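Local coordinates for protein 4-hydroxyphenylpyruvate dioxygenase (Pseudomonas putida, PDB 5HMQ) that converts 3-dehydroshikimate to protocatechuate through a metal-dependent dehydratase domain fused to a hydroxyphenylpyruvate dioxygenase-like domain, at residues C[297-302]-C[368-373]. Numbering follows the deposited sequence.
Sequences GVEFLE and ALRVKD
A classic beta bulge interrupts the antiparallel pairing of strands 295-304 and 363-371 in the first VOC module of the dioxygenase-like half: Glu299 and Phe300 both face Ala368. One acceptor serves two donors. Ala368 O takes Glu299 N at 2.7 Å, with the donor lying 36° out of the carbonyl plane, and is also approached by Phe300 N in a weak bond of 3.4 Å. Beyond the bulge regular bonding resumes on both sides in two bonds of 2.9 Å each, Ala368 N to Phe300 O nearly along the C=O axis and Arg370 N to Gly297 O in the carbonyl plane. The Glu299 chain, bent at chi2 (53°), crosses that of Arg370 at about a right angle. The Glu299 carboxylate divides its oxygens: OE2 is hydrogen-bonded with Tyr424 OH, while OE1 forms a salt bridge with Arg370 NE at 2.6 Å whose hydrogen bond is weak and bent; the carboxylate and guanidinium planes stand 78° apart. Arg370 NH1 forms a salt bridge with Asp340 OD2 and a hydrogen bond to Asp296 O, so the guanidinium charge is probably shared between Glu299 and Asp340. On the Phe300 side, Ala368 CB sits over the ring centre in a CH-pi contact, 3.4 Å from the centroid.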
loop_
_atom_site.group_PDB
_atom_site.type_symbol
_atom_site.label_atom_id
_atom_site.label_comp_id
_atom_site.label_asym_id
_atom_site.label_seq_id
_atom_site.Cartn_x
_atom_site.Cartn_y
_atom_site.Cartn_z
ATOM N N GLY C 297 7.278 27.173 16.075
ATOM C CA GLY C 297 8.313 26.209 15.755
ATOM C C GLY C 297 8.261 24.960 16.620
ATOM O O GLY C 297 7.270 24.658 17.295
ATOM N N VAL C 298 9.364 24.218 16.582
ATOM C CA VAL C 298 9.491 22.949 17.290
ATOM C C VAL C 298 10.057 23.205 18.680
ATOM O O VAL C 298 11.082 23.881 18.828
ATOM C CB VAL C 298 10.383 21.972 16.505
ATOM C CG1 VAL C 298 10.640 20.716 17.321
ATOM C CG2 VAL C 298 9.749 21.628 15.167
ATOM N N GLU C 299 9.389 22.666 19.702
ATOM C CA GLU C 299 9.925 22.757 21.056
ATOM C C GLU C 299 11.105 21.811 21.246
ATOM O O GLU C 299 12.178 22.228 21.697
ATOM C CB GLU C 299 8.832 22.472 22.085
ATOM C CG GLU C 299 9.338 22.498 23.517
ATOM C CD GLU C 299 10.085 23.774 23.855
ATOM O OE1 GLU C 299 9.566 24.872 23.564
ATOM O OE2 GLU C 299 11.202 23.676 24.403
ATOM N N PHE C 300 10.928 20.533 20.915
ATOM C CA PHE C 300 12.058 19.616 20.916
ATOM C C PHE C 300 11.767 18.432 20.006
ATOM O O PHE C 300 10.615 18.139 19.677
ATOM C CB PHE C 300 12.422 19.141 22.335
ATOM C CG PHE C 300 11.337 18.359 23.036
ATOM C CD1 PHE C 300 11.101 17.025 22.729
ATOM C CD2 PHE C 300 10.590 18.947 24.044
ATOM C CE1 PHE C 300 10.116 16.311 23.386
ATOM C CE2 PHE C 300 9.609 18.236 24.709
ATOM C CZ PHE C 300 9.369 16.917 24.378
ATOM N N LEU C 301 12.843 17.767 19.598
ATOM C CA LEU C 301 12.783 16.495 18.897
ATOM C C LEU C 301 13.145 15.384 19.871
ATOM O O LEU C 301 14.077 15.528 20.668
ATOM C CB LEU C 301 13.743 16.480 17.705
ATOM C CG LEU C 301 13.563 17.551 16.626
ATOM C CD1 LEU C 301 14.611 17.389 15.535
ATOM C CD2 LEU C 301 12.167 17.489 16.029
ATOM N N GLU C 302 12.390 14.290 19.827
ATOM C CA GLU C 302 12.638 13.128 20.672
ATOM C C GLU C 302 13.034 11.950 19.789
ATOM O O GLU C 302 12.252 11.520 18.935
ATOM C CB GLU C 302 11.411 12.778 21.515
ATOM C CG GLU C 302 11.646 11.620 22.477
ATOM C CD GLU C 302 10.409 11.244 23.277
ATOM O OE1 GLU C 302 9.354 11.887 23.094
ATOM O OE2 GLU C 302 10.494 10.299 24.091
ATOM N N ALA C 368 7.768 17.642 19.822
ATOM C CA ALA C 368 7.028 18.622 20.603
ATOM C C ALA C 368 6.921 19.916 19.810
ATOM O O ALA C 368 7.936 20.469 19.367
ATOM C CB ALA C 368 7.693 18.882 21.952
ATOM N N LEU C 369 5.692 20.387 19.623
ATOM C CA LEU C 369 5.429 21.618 18.898
ATOM C C LEU C 369 5.150 22.743 19.887
ATOM O O LEU C 369 4.457 22.542 20.892
ATOM C CB LEU C 369 4.236 21.433 17.961
ATOM C CG LEU C 369 4.215 20.158 17.126
ATOM C CD1 LEU C 369 2.839 20.005 16.487
ATOM C CD2 LEU C 369 5.324 20.149 16.068
ATOM N N ARG C 370 5.675 23.932 19.593
ATOM C CA ARG C 370 5.367 25.109 20.396
ATOM C C ARG C 370 4.035 25.675 19.934
ATOM O O ARG C 370 3.944 26.241 18.843
ATOM C CB ARG C 370 6.466 26.156 20.278
ATOM C CG ARG C 370 7.732 25.850 21.045
ATOM C CD ARG C 370 8.500 27.127 21.328
ATOM N NE ARG C 370 9.830 26.856 21.861
ATOM C CZ ARG C 370 10.950 26.922 21.148
ATOM N NH1 ARG C 370 10.907 27.253 19.863
ATOM N NH2 ARG C 370 12.116 26.661 21.724
ATOM N N VAL C 371 3.003 25.524 20.754
ATOM C CA VAL C 371 1.671 26.016 20.433
ATOM C C VAL C 371 1.310 27.123 21.413
ATOM O O VAL C 371 1.638 27.044 22.603
ATOM C CB VAL C 371 0.618 24.888 20.447
ATOM C CG1 VAL C 371 0.929 23.867 19.365
ATOM C CG2 VAL C 371 0.552 24.221 21.813
ATOM N N LYS C 372 0.648 28.164 20.906
ATOM C CA LYS C 372 0.244 29.272 21.765
ATOM C C LYS C 372 -0.956 28.901 22.625
ATOM O O LYS C 372 -0.993 29.225 23.817
ATOM C CB LYS C 372 -0.065 30.509 20.925
ATOM C CG LYS C 372 -0.462 31.715 21.748
ATOM C CD LYS C 372 -0.547 32.956 20.887
ATOM C CE LYS C 372 -0.728 34.197 21.732
ATOM N NZ LYS C 372 -0.204 35.401 21.034
ATOM N N ASP C 373 -1.939 28.228 22.036
ATOM C CA ASP C 373 -3.155 27.816 22.732
ATOM C C ASP C 373 -3.166 26.289 22.758
ATOM O O ASP C 373 -3.568 25.645 21.784
ATOM C CB ASP C 373 -4.392 28.386 22.042
ATOM C CG ASP C 373 -5.646 28.263 22.886
ATOM O OD1 ASP C 373 -5.660 27.451 23.833
ATOM O OD2 ASP C 373 -6.622 28.989 22.600
#